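Local coordinates for putative Nitroreductase (Anabaena variabilis ATCC 29413, PDB 3EO7), which binds flavin mononucleotide and is probably an oxidoreductase of the nitroreductase family, at residues E344-E349 with G388-E393. Numbering follows the deposited sequence. Where two conformers were deposited one is given.
With ACT (acetate ion), chain O.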
loop_
_atom_site.group_PDB
_atom_site.type_symbol
_atom_site.label_atom_id
_atom_site.label_comp_id
_atom_site.label_asym_id
_atom_site.label_seq_id
_atom_site.Cartn_x
_atom_site.Cartn_y
_atom_site.Cartn_z
ATOM N N GLU A 344 17.193 -12.947 -17.145
ATOM C CA GLU A 344 17.781 -12.351 -15.960
ATOM C C GLU A 344 17.677 -10.832 -15.865
ATOM O O GLU A 344 17.474 -10.148 -16.863
ATOM C CB GLU A 344 19.256 -12.717 -15.899
ATOM C CG GLU A 344 19.472 -14.216 -15.791
ATOM C CD GLU A 344 20.903 -14.607 -15.444
ATOM O OE1 GLU A 344 21.845 -13.911 -15.866
ATOM O OE2 GLU A 344 21.058 -15.623 -14.739
ATOM N N LEU A 345 17.709 -10.343 -14.620
ATOM C CA LEU A 345 17.924 -8.930 -14.357
ATOM C C LEU A 345 19.432 -8.751 -14.237
ATOM O O LEU A 345 20.152 -9.708 -13.925
ATOM C CB LEU A 345 17.297 -8.471 -13.033
ATOM C CG LEU A 345 15.940 -7.782 -13.085
ATOM C CD1 LEU A 345 14.953 -8.492 -13.967
ATOM C CD2 LEU A 345 15.445 -7.557 -11.643
ATOM N N THR A 346 19.910 -7.538 -14.473
ATOM C CA THR A 346 21.286 -7.228 -14.157
ATOM C C THR A 346 21.337 -6.845 -12.677
ATOM O O THR A 346 20.343 -6.448 -12.079
ATOM C CB THR A 346 21.856 -6.073 -14.980
ATOM O OG1 THR A 346 21.182 -4.852 -14.655
ATOM C CG2 THR A 346 21.771 -6.362 -16.485
ATOM N N PHE A 347 22.510 -6.940 -12.068
ATOM C CA PHE A 347 22.608 -6.552 -10.667
ATOM C C PHE A 347 22.330 -5.044 -10.541
ATOM O O PHE A 347 21.657 -4.621 -9.597
ATOM C CB PHE A 347 23.955 -6.956 -10.086
ATOM C CG PHE A 347 24.104 -6.701 -8.621
ATOM C CD1 PHE A 347 23.083 -6.960 -7.721
ATOM C CD2 PHE A 347 25.305 -6.220 -8.124
ATOM C CE1 PHE A 347 23.248 -6.727 -6.375
ATOM C CE2 PHE A 347 25.465 -5.998 -6.756
ATOM C CZ PHE A 347 24.433 -6.267 -5.896
ATOM N N ASP A 348 22.800 -4.256 -11.504
ATOM C CA ASP A 348 22.470 -2.817 -11.497
ATOM C C ASP A 348 20.954 -2.550 -11.497
ATOM O O ASP A 348 20.480 -1.607 -10.848
ATOM C CB ASP A 348 23.126 -2.081 -12.663
ATOM C CG ASP A 348 24.602 -1.773 -12.415
ATOM O OD1 ASP A 348 25.107 -1.950 -11.282
ATOM O OD2 ASP A 348 25.253 -1.336 -13.388
ATOM N N GLU A 349 20.195 -3.358 -12.239
ATOM C CA GLU A 349 18.744 -3.207 -12.260
ATOM C C GLU A 349 18.172 -3.478 -10.871
ATOM O O GLU A 349 17.339 -2.735 -10.368
ATOM C CB GLU A 349 18.111 -4.128 -13.305
ATOM C CG GLU A 349 18.212 -3.576 -14.729
ATOM C CD GLU A 349 17.869 -4.574 -15.836
ATOM O OE1 GLU A 349 17.939 -5.805 -15.587
ATOM O OE2 GLU A 349 17.597 -4.098 -16.985
ATOM N N GLY A 388 17.775 -15.314 -10.905
ATOM C CA GLY A 388 18.363 -14.879 -12.164
ATOM C C GLY A 388 18.787 -13.438 -12.193
ATOM O O GLY A 388 18.184 -12.632 -12.873
ATOM N N VAL A 389 19.825 -13.096 -11.439
ATOM C CA VAL A 389 20.363 -11.751 -11.423
ATOM C C VAL A 389 21.812 -11.903 -11.803
ATOM O O VAL A 389 22.598 -12.548 -11.089
ATOM C CB VAL A 389 20.175 -11.030 -10.076
ATOM C CG1 VAL A 389 20.902 -9.657 -10.105
ATOM C CG2 VAL A 389 18.693 -10.885 -9.759
ATOM N N GLN A 390 22.196 -11.385 -12.967
ATOM C CA GLN A 390 23.581 -11.593 -13.373
ATOM C C GLN A 390 24.501 -10.911 -12.379
ATOM O O GLN A 390 24.228 -9.828 -11.874
ATOM C CB GLN A 390 23.893 -11.180 -14.807
ATOM C CG GLN A 390 23.780 -9.735 -15.100
ATOM C CD GLN A 390 24.706 -9.315 -16.235
ATOM O OE1 GLN A 390 25.100 -10.132 -17.075
ATOM N NE2 GLN A 390 25.056 -8.042 -16.255
ATOM N N GLY A 391 25.570 -11.616 -12.062
ATOM C CA GLY A 391 26.545 -11.166 -11.098
ATOM C C GLY A 391 26.207 -11.457 -9.660
ATOM O O GLY A 391 26.971 -11.074 -8.759
ATOM N N LEU A 392 25.077 -12.116 -9.414
ATOM C CA LEU A 392 24.703 -12.476 -8.069
ATOM C C LEU A 392 24.416 -13.981 -8.041
ATOM O O LEU A 392 23.669 -14.498 -8.887
ATOM C CB LEU A 392 23.456 -11.673 -7.653
ATOM C CG LEU A 392 23.112 -11.404 -6.214
ATOM C CD1 LEU A 392 24.315 -10.773 -5.500
ATOM C CD2 LEU A 392 21.882 -10.493 -6.157
ATOM N N GLU A 393 25.031 -14.700 -7.100
ATOM C CA GLU A 393 24.731 -16.112 -6.940
ATOM C C GLU A 393 23.235 -16.316 -6.607
ATOM O O GLU A 393 22.660 -15.582 -5.799
ATOM C CB GLU A 393 25.572 -16.712 -5.818
ATOM C CG GLU A 393 27.035 -16.804 -6.151
ATOM C CD GLU A 393 27.850 -17.398 -5.040
ATOM O OE1 GLU A 393 27.302 -17.629 -3.939
ATOM O OE2 GLU A 393 29.055 -17.632 -5.258
HETATM C C ACT O . 27.698 -12.784 -5.711
HETATM O O ACT O . 27.698 -13.326 -6.838
HETATM O OXT ACT O . 28.354 -11.705 -5.657
HETATM C CH3 ACT O . 26.940 -13.401 -4.563
HETATM O O HOH W 1 25.033 -7.302 -13.736
#
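Short strand 345-346 lies parallel to the end of strand 381-390, its partner in a beta-alpha-beta unit of the nitroreductase fold, and passes directly into helix 347-358. Ahead of the strand, Glu344 sends its extended chain over Gly388, whose lack of a side chain lets Glu344 CG pack close, and OE1 ends 3.6 Å from Gln390 CB. Leu345 makes the parallel pairing: its N donates to Gly388 O (2.9 Å), and its O accepts from Gln390 N (2.8 Å), nearly along the C=O axis. Its aliphatic side chain shares a buried sheet face with Val389, where Ala432 and Leu476 also touch Leu345. Thr346, on the other face beside the Gln390 chain, is the N-cap. Its chi1 of 66° puts OG1 in the crowded position between backbone N and carbonyl carbon, where it accepts from Glu349 N; Thr346 N donates to Glu349 OE1 (2.9 Å) from above the carboxylate plane, completing a capping box, and this OE1 also salt-bridges Arg509. Phe347 opens the helix with CG anti to its backbone N; its flat apolar ring obliquely crosses Leu392 (Phe347 CE1 to Leu392 CD2, 4.0 Å), last residue of the type II turn from Val389, in which Gly391 accommodates positive phi. Leu406 touches both side chains. A water accepts from both Phe347 N and Gln390 NE2, the latter at 2.6 Å.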